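Local coordinates for protein acylphosphatase (Coxiella burnetii, PDB 3TRG) that catalyses the hydrolysis of acyl phosphates to a carboxylate and phosphate, at residues I14-S19 against S80-E85; E53-G58 against V88-S93. All blocks are in the same frame, centred on the assembly; numbering follows the deposited sequence.

Overall arrangement
Both contacts reach the same mixed beta-sheet of the acylphosphatase fold, a ferredoxin-like alpha/beta sandwich with strand order 4-1-3-2-5. Contact 1 pairs the outermost strand 78-87 with strand 11-19; contact 2 sets a loop that follows strand 78-87 against strand 52-57, the next neighbour of strand 11-19. Their centres lie 14 Å apart. They meet directly where Val16 N approaches Leu54 O at 2.9 Å and where His15 NE2 reaches Glu53 OE2 at 2.6 Å, both probable hydrogen bonds. The predicted catalytic residues are closer to contact 1: the side chain of Val18 is about 8 Å from that of Asn46 and about 10 Å from that of Arg28. Contact 2 lies away from them.

Contact 1 of 2, residues I14-S19 against S80-E85. With EDO (1,2-ethanediol), chain C.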
ATOM      1  N   ILE A  14       3.841  -4.062  -5.825  1.00  6.37           N
ATOM      2  CA  ILE A  14       2.626  -4.851  -5.643  1.00  5.69           C
ATOM      3  C   ILE A  14       1.390  -3.972  -5.828  1.00  8.06           C
ATOM      4  O   ILE A  14       1.459  -2.747  -5.676  1.00  8.13           O
ATOM      5  CB  ILE A  14       2.567  -5.536  -4.253  1.00  6.16           C
ATOM      6  CG1 ILE A  14       2.476  -4.494  -3.133  1.00  9.22           C
ATOM      7  CG2 ILE A  14       3.764  -6.473  -4.056  1.00  7.48           C
ATOM      8  CD1 ILE A  14       2.116  -5.095  -1.774  1.00 10.35           C
ATOM      9  N   HIS A  15       0.272  -4.607  -6.160  1.00  6.36           N
ATOM     10  CA  HIS A  15      -1.026  -3.952  -6.224  1.00  6.21           C
ATOM     11  C   HIS A  15      -1.913  -4.607  -5.170  1.00  8.08           C
ATOM     12  O   HIS A  15      -1.883  -5.826  -5.003  1.00  8.98           O
ATOM     13  CB  HIS A  15      -1.626  -4.124  -7.620  1.00  8.88           C
ATOM     14  CG  HIS A  15      -3.005  -3.559  -7.763  1.00  8.95           C
ATOM     15  ND1 HIS A  15      -4.135  -4.347  -7.748  1.00 12.34           N
ATOM     16  CD2 HIS A  15      -3.435  -2.286  -7.931  1.00  7.84           C
ATOM     17  CE1 HIS A  15      -5.203  -3.584  -7.902  1.00 13.49           C
ATOM     18  NE2 HIS A  15      -4.806  -2.328  -8.015  1.00  9.91           N
ATOM     19  N   VAL A  16      -2.687  -3.796  -4.453  1.00  7.41           N
ATOM     20  CA  VAL A  16      -3.475  -4.292  -3.327  1.00  7.23           C
ATOM     21  C   VAL A  16      -4.880  -3.720  -3.337  1.00  7.65           C
ATOM     22  O   VAL A  16      -5.080  -2.553  -3.680  1.00  8.84           O
ATOM     23  CB  VAL A  16      -2.843  -3.885  -1.985  1.00  7.13           C
ATOM     24  CG1 VAL A  16      -3.432  -4.711  -0.834  1.00  7.53           C
ATOM     25  CG2 VAL A  16      -1.320  -4.023  -2.037  1.00  7.74           C
ATOM     26  N   THR A  17      -5.849  -4.550  -2.959  1.00  7.25           N
ATOM     27  CA  THR A  17      -7.160  -4.057  -2.550  1.00  6.76           C
ATOM     28  C   THR A  17      -7.431  -4.483  -1.112  1.00  8.79           C
ATOM     29  O   THR A  17      -7.094  -5.598  -0.703  1.00 11.57           O
ATOM     30  CB  THR A  17      -8.303  -4.523  -3.469  1.00  9.95           C
ATOM     31  OG1 THR A  17      -8.274  -5.947  -3.591  1.00 13.64           O
ATOM     32  CG2 THR A  17      -8.172  -3.890  -4.850  1.00 11.60           C
ATOM     33  N   VAL A  18      -8.024  -3.574  -0.346  1.00  7.25           N
ATOM     34  CA  VAL A  18      -8.301  -3.805   1.064  1.00  8.21           C
ATOM     35  C   VAL A  18      -9.785  -3.587   1.299  1.00  8.09           C
ATOM     36  O   VAL A  18     -10.314  -2.517   1.012  1.00  8.01           O
ATOM     37  CB  VAL A  18      -7.493  -2.847   1.956  1.00  7.61           C
ATOM     38  CG1 VAL A  18      -7.782  -3.119   3.437  1.00  8.84           C
ATOM     39  CG2 VAL A  18      -5.997  -2.985   1.671  1.00 10.50           C
ATOM     40  N   SER A  19     -10.458  -4.611   1.817  0.53  8.71           N
ATOM     41  CA  SER A  19     -11.895  -4.535   2.039  0.53  9.49           C
ATOM     42  C   SER A  19     -12.236  -4.455   3.520  0.53  9.53           C
ATOM     43  O   SER A  19     -11.437  -4.838   4.376  0.53 10.50           O
ATOM     44  CB  SER A  19     -12.599  -5.741   1.415  0.53 10.63           C
ATOM     45  OG  SER A  19     -12.251  -6.941   2.088  0.53 11.67           O
ATOM     46  N   SER A  80     -11.404  -6.530   6.559  1.00 11.36           N
ATOM     47  CA  SER A  80     -11.912  -7.891   6.414  1.00 11.54           C
ATOM     48  C   SER A  80     -11.063  -8.740   5.467  1.00 10.85           C
ATOM     49  O   SER A  80     -11.073  -9.971   5.544  1.00 11.78           O
ATOM     50  CB  SER A  80     -13.362  -7.867   5.928  1.00 15.88           C
ATOM     51  OG  SER A  80     -13.451  -7.268   4.642  1.00 16.76           O
ATOM     52  N   ASN A  81     -10.341  -8.089   4.561  1.00  9.65           N
ATOM     53  CA  ASN A  81      -9.473  -8.813   3.646  1.00 11.19           C
ATOM     54  C   ASN A  81      -8.410  -7.915   3.039  1.00 11.98           C
ATOM     55  O   ASN A  81      -8.633  -6.722   2.836  1.00 11.60           O
ATOM     56  CB  ASN A  81     -10.280  -9.468   2.522  1.00 12.63           C
ATOM     57  CG  ASN A  81      -9.450 -10.439   1.705  1.00 16.78           C
ATOM     58  OD1 ASN A  81      -8.749 -11.292   2.252  1.00 17.79           O
ATOM     59  ND2 ASN A  81      -9.517 -10.308   0.384  1.00 20.24           N
ATOM     60  N   VAL A  82      -7.252  -8.507   2.764  1.00 11.32           N
ATOM     61  CA  VAL A  82      -6.186  -7.840   2.036  1.00  9.85           C
ATOM     62  C   VAL A  82      -5.791  -8.760   0.891  1.00 13.14           C
ATOM     63  O   VAL A  82      -5.391  -9.907   1.110  1.00 13.31           O
ATOM     64  CB  VAL A  82      -4.961  -7.581   2.923  1.00  8.99           C
ATOM     65  CG1 VAL A  82      -3.846  -6.928   2.114  1.00  8.62           C
ATOM     66  CG2 VAL A  82      -5.344  -6.719   4.117  1.00  8.83           C
ATOM     67  N   ASN A  83      -5.929  -8.261  -0.329  1.00 10.08           N
ATOM     68  CA  ASN A  83      -5.663  -9.059  -1.513  1.00 11.01           C
ATOM     69  C   ASN A  83      -4.570  -8.367  -2.302  1.00 10.51           C
ATOM     70  O   ASN A  83      -4.768  -7.260  -2.785  1.00  9.98           O
ATOM     71  CB  ASN A  83      -6.938  -9.173  -2.347  1.00 12.58           C
ATOM     72  CG  ASN A  83      -6.759 -10.028  -3.575  1.00 20.25           C
ATOM     73  OD1 ASN A  83      -5.858 -10.861  -3.642  1.00 24.33           O
ATOM     74  ND2 ASN A  83      -7.625  -9.828  -4.561  1.00 25.84           N
ATOM     75  N   TRP A  84      -3.410  -9.000  -2.413  1.00 10.08           N
ATOM     76  CA  TRP A  84      -2.303  -8.370  -3.119  1.00  8.95           C
ATOM     77  C   TRP A  84      -1.669  -9.282  -4.157  1.00  9.54           C
ATOM     78  O   TRP A  84      -1.750 -10.507  -4.068  1.00 10.10           O
ATOM     79  CB  TRP A  84      -1.244  -7.839  -2.141  1.00  9.43           C
ATOM     80  CG  TRP A  84      -0.464  -8.881  -1.369  1.00 11.74           C
ATOM     81  CD1 TRP A  84      -0.768  -9.394  -0.140  1.00 11.90           C
ATOM     82  CD2 TRP A  84       0.773  -9.489  -1.761  1.00 11.73           C
ATOM     83  NE1 TRP A  84       0.194 -10.304   0.247  1.00 12.62           N
ATOM     84  CE2 TRP A  84       1.150 -10.378  -0.730  1.00 12.80           C
ATOM     85  CE3 TRP A  84       1.591  -9.378  -2.890  1.00 11.21           C
ATOM     86  CZ2 TRP A  84       2.312 -11.147  -0.794  1.00 12.44           C
ATOM     87  CZ3 TRP A  84       2.744 -10.142  -2.953  1.00 11.69           C
ATOM     88  CH2 TRP A  84       3.094 -11.018  -1.911  1.00 11.16           C
ATOM     89  N   GLU A  85      -1.060  -8.673  -5.165  1.00  8.66           N
ATOM     90  CA  GLU A  85      -0.219  -9.436  -6.068  1.00  8.13           C
ATOM     91  C   GLU A  85       0.954  -8.588  -6.515  1.00  7.63           C
ATOM     92  O   GLU A  85       0.862  -7.362  -6.585  1.00  7.53           O
ATOM     93  CB  GLU A  85      -1.012  -9.942  -7.279  1.00 12.54           C
ATOM     94  CG  GLU A  85      -1.312  -8.892  -8.332  1.00 13.12           C
ATOM     95  CD  GLU A  85      -2.274  -9.392  -9.392  1.00 17.01           C
ATOM     96  OE1 GLU A  85      -1.814  -9.961 -10.403  1.00 14.09           O
ATOM     97  OE2 GLU A  85      -3.494  -9.221  -9.202  1.00 15.59           O
TER
HETATM   98  C1  EDO C  97      -4.506  -7.789  -6.405  1.00 24.86           C
HETATM   99  O1  EDO C  97      -4.207  -7.058  -7.603  1.00 19.18           O
HETATM  100  C2  EDO C  97      -5.468  -6.975  -5.551  1.00 30.06           C
HETATM  101  O2  EDO C  97      -6.729  -6.851  -6.213  1.00 29.85           O
HETATM  102  O   HOH W   1      -9.775  -7.224  -0.626  0.88 16.30           O
HETATM  103  O   HOH W   2      -9.685  -7.521  -5.247  0.39 17.32           O
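Residues 14-19 and 80-85 pair as antiparallel strands, His15, Thr17 and Ser19 forming hydrogen-bonded pairs with Glu85, Asn83 and Asn81, while Val16-Trp84 and Val18-Val82 are non-hydrogen-bonded pairs. At one end the ladder is distorted: Ser80 and Asn81 both face Ser19 in a classic beta bulge. Ser19 O takes a 2.8 Å bond from Ser80 N, tilted 32° from the carbonyl plane, and a weak one from Asn81 N. In one of the two modelled conformers of Ser19, OG lies 2.8 Å from Ser80 OG, a less certain bond.

The apolar face carries Val16, Val18, Val82 and Trp84. Val16 sends its two methyls to different partners, CG1 to Val82 CG1 at 3.7 Å and CG2 to Trp84 CB at 3.8 Å. Trp84 CG sits between its backbone N and carbonyl carbon (chi1 68°), and the turn of the ring beyond it brings CE3 within 3.8 Å of Ile14 CG2, which approaches obliquely.

On the face of His15, Thr17, Asn83 and Glu85, an ethanediol, probably from the crystallisation liquor, bridges the strands. His15 ND1 donates in the ring plane to its O1, 2.7 Å and nearly straight at 175°, and O1 in turn donates a hydrogen bond to Glu85 OE2, 2.8 Å away. A water joins Thr17 OG1 to Asn83 ND2, while His15 NE2 is held by Glu53.

Helix 60-69 packs on the Ile14-Trp84 end of the apolar face, Ile63 meeting Ile14, Met64 meeting Trp84 and Thr67 both; loop residues Leu70 and Trp71 meet Val16 and Val82, respectively, and strand 52-57 pairs with the other edge of 14-19.

Contact 2 of 2, residues E53-G58 against V88-S93; sequences ELVACG and VVEDYS
Val55 and Cys57, on strand 52-57, meet the loop 88-93 through the ring of Tyr92 and the backbone of Glu90. The close side is small and mostly apolar. Cys57 SG lies at the ring edge, 4.0 Å from Tyr92 CD2 and 82° off the ring normal, a sulfur-aromatic contact; the same sulfur is 3.6 Å from Glu90 O. Val55, its CG1 anti to the backbone N (chi1 166°), sets that methyl 4.0 Å from Tyr92 CE2, the two side chains crossing at about a right angle. Cys57 SG is also disulfide-bonded to Cys13 on the neighbouring strand 11-19, a covalent cross-link between two central strands of the acylphosphatase sheet, and the loop passes over it on its way from edge strand 78-87 to the opposite edge, 95-97. No hydrogen bond joins the two segments. The looser side is the carboxylate end of the partly exposed Glu90: its OE1 comes no nearer to Val55 CG1 than 4.2 Å, and is instead gripped within the loop by Tyr92 OH, which donates to it at 2.6 Å and so ties the tip of the ring to the carboxylate. Tyr92 also meets the ring of Trp43, their planes at about 70°.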
ATOM      1  N   GLU A  53      -7.555   0.905  -2.557  1.00  5.87           N
ATOM      2  CA  GLU A  53      -6.686   0.360  -3.590  1.00  8.14           C
ATOM      3  C   GLU A  53      -5.337   1.060  -3.534  1.00  7.32           C
ATOM      4  O   GLU A  53      -5.270   2.274  -3.369  1.00  7.34           O
ATOM      5  CB  GLU A  53      -7.305   0.529  -4.982  1.00  7.59           C
ATOM      6  CG  GLU A  53      -6.447  -0.067  -6.091  1.00  7.32           C
ATOM      7  CD  GLU A  53      -6.909   0.324  -7.484  1.00  8.89           C
ATOM      8  OE1 GLU A  53      -7.779   1.214  -7.601  1.00  8.40           O
ATOM      9  OE2 GLU A  53      -6.388  -0.259  -8.458  1.00  9.46           O
ATOM     10  N   LEU A  54      -4.254   0.300  -3.665  1.00  6.23           N
ATOM     11  CA  LEU A  54      -2.932   0.919  -3.661  1.00  9.12           C
ATOM     12  C   LEU A  54      -1.930   0.169  -4.524  1.00  8.72           C
ATOM     13  O   LEU A  54      -2.101  -1.013  -4.818  1.00  7.35           O
ATOM     14  CB  LEU A  54      -2.378   1.044  -2.231  1.00  6.61           C
ATOM     15  CG  LEU A  54      -2.160  -0.277  -1.487  1.00  7.66           C
ATOM     16  CD1 LEU A  54      -0.785  -0.284  -0.841  1.00  8.44           C
ATOM     17  CD2 LEU A  54      -3.242  -0.478  -0.442  1.00  8.95           C
ATOM     18  N   VAL A  55      -0.899   0.893  -4.948  1.00  5.64           N
ATOM     19  CA  VAL A  55       0.305   0.302  -5.505  1.00  5.67           C
ATOM     20  C   VAL A  55       1.463   0.731  -4.612  1.00  6.25           C
ATOM     21  O   VAL A  55       1.568   1.903  -4.229  1.00  7.92           O
ATOM     22  CB  VAL A  55       0.555   0.780  -6.946  1.00  5.82           C
ATOM     23  CG1 VAL A  55       1.978   0.438  -7.389  1.00  7.57           C
ATOM     24  CG2 VAL A  55      -0.473   0.158  -7.899  1.00  6.87           C
ATOM     25  N   ALA A  56       2.315  -0.221  -4.250  1.00  7.02           N
ATOM     26  CA  ALA A  56       3.465   0.074  -3.407  1.00  8.12           C
ATOM     27  C   ALA A  56       4.711  -0.536  -4.030  1.00  7.78           C
ATOM     28  O   ALA A  56       4.701  -1.703  -4.425  1.00  7.62           O
ATOM     29  CB  ALA A  56       3.252  -0.464  -2.007  1.00  7.49           C
ATOM     30  N   CYS A  57       5.773   0.263  -4.122  1.00  5.74           N
ATOM     31  CA  CYS A  57       7.027  -0.165  -4.727  1.00  6.54           C
ATOM     32  C   CYS A  57       8.178   0.123  -3.779  1.00  8.79           C
ATOM     33  O   CYS A  57       8.210   1.170  -3.124  1.00  8.03           O
ATOM     34  CB  CYS A  57       7.284   0.593  -6.032  1.00  5.76           C
ATOM     35  SG  CYS A  57       6.026   0.395  -7.307  1.00  7.18           S
ATOM     36  N   GLY A  58       9.127  -0.802  -3.726  1.00  6.76           N
ATOM     37  CA  GLY A  58      10.331  -0.615  -2.942  1.00  7.74           C
ATOM     38  C   GLY A  58      10.905  -1.958  -2.540  1.00 10.15           C
ATOM     39  O   GLY A  58      10.644  -2.974  -3.184  1.00  9.00           O
ATOM     40  N   VAL A  88       4.099  -5.917 -12.680  1.00  7.55           N
ATOM     41  CA  VAL A  88       5.123  -5.298 -13.508  1.00  6.62           C
ATOM     42  C   VAL A  88       5.549  -3.990 -12.848  1.00  7.27           C
ATOM     43  O   VAL A  88       4.704  -3.168 -12.477  1.00  9.26           O
ATOM     44  CB  VAL A  88       4.568  -5.006 -14.914  1.00  6.72           C
ATOM     45  CG1 VAL A  88       5.583  -4.208 -15.751  1.00  6.98           C
ATOM     46  CG2 VAL A  88       4.170  -6.312 -15.605  1.00  7.11           C
ATOM     47  N   VAL A  89       6.855  -3.792 -12.702  1.00  7.45           N
ATOM     48  CA  VAL A  89       7.363  -2.631 -11.982  1.00  7.17           C
ATOM     49  C   VAL A  89       6.958  -1.308 -12.638  1.00  8.51           C
ATOM     50  O   VAL A  89       6.986  -1.171 -13.864  1.00 10.58           O
ATOM     51  CB  VAL A  89       8.892  -2.718 -11.787  1.00 10.37           C
ATOM     52  CG1 VAL A  89       9.482  -1.354 -11.447  1.00 15.60           C
ATOM     53  CG2 VAL A  89       9.213  -3.740 -10.696  1.00 13.61           C
ATOM     54  N   GLU A  90       6.554  -0.359 -11.797  1.00  8.58           N
ATOM     55  CA  GLU A  90       6.232   1.001 -12.212  1.00 11.63           C
ATOM     56  C   GLU A  90       7.134   1.961 -11.438  1.00 12.36           C
ATOM     57  O   GLU A  90       7.485   1.699 -10.288  1.00 12.91           O
ATOM     58  CB  GLU A  90       4.752   1.308 -11.931  1.00 11.06           C
ATOM     59  CG  GLU A  90       3.785   0.357 -12.627  1.00 12.41           C
ATOM     60  CD  GLU A  90       2.328   0.565 -12.231  1.00 19.49           C
ATOM     61  OE1 GLU A  90       2.034   1.496 -11.458  1.00 19.34           O
ATOM     62  OE2 GLU A  90       1.469  -0.208 -12.698  1.00 18.78           O
ATOM     63  N   ASP A  91       7.514   3.068 -12.066  1.00 10.63           N
ATOM     64  CA  ASP A  91       8.433   4.022 -11.446  1.00 13.33           C
ATOM     65  C   ASP A  91       7.678   5.151 -10.749  1.00 14.34           C
ATOM     66  O   ASP A  91       6.873   5.841 -11.373  1.00 15.15           O
ATOM     67  CB  ASP A  91       9.382   4.599 -12.501  1.00 18.12           C
ATOM     68  CG  ASP A  91      10.508   5.420 -11.896  1.00 33.06           C
ATOM     69  OD1 ASP A  91      10.892   5.154 -10.737  1.00 37.38           O
ATOM     70  OD2 ASP A  91      11.015   6.329 -12.584  1.00 40.68           O
ATOM     71  N   TYR A  92       7.929   5.311  -9.450  1.00 12.37           N
ATOM     72  CA  TYR A  92       7.390   6.425  -8.672  1.00 12.65           C
ATOM     73  C   TYR A  92       8.497   7.048  -7.836  1.00 16.38           C
ATOM     74  O   TYR A  92       9.372   6.343  -7.337  1.00 18.05           O
ATOM     75  CB  TYR A  92       6.284   5.948  -7.734  1.00 10.22           C
ATOM     76  CG  TYR A  92       5.086   5.378  -8.449  1.00 11.25           C
ATOM     77  CD1 TYR A  92       4.116   6.214  -8.980  1.00 14.30           C
ATOM     78  CD2 TYR A  92       4.929   4.011  -8.597  1.00 10.23           C
ATOM     79  CE1 TYR A  92       3.019   5.702  -9.642  1.00 16.17           C
ATOM     80  CE2 TYR A  92       3.838   3.489  -9.257  1.00 12.77           C
ATOM     81  CZ  TYR A  92       2.887   4.339  -9.777  1.00 13.47           C
ATOM     82  OH  TYR A  92       1.795   3.831 -10.437  1.00 16.03           O
ATOM     83  N   SER A  93       8.443   8.364  -7.661  1.00 17.64           N
ATOM     84  CA  SER A  93       9.442   9.059  -6.859  1.00 21.33           C
ATOM     85  C   SER A  93       8.975   9.255  -5.419  1.00 19.99           C
ATOM     86  O   SER A  93       9.781   9.508  -4.526  1.00 17.56           O
ATOM     87  CB  SER A  93       9.796  10.411  -7.486  1.00 21.76           C
ATOM     88  OG  SER A  93       8.640  11.208  -7.682  1.00 28.67           O
TER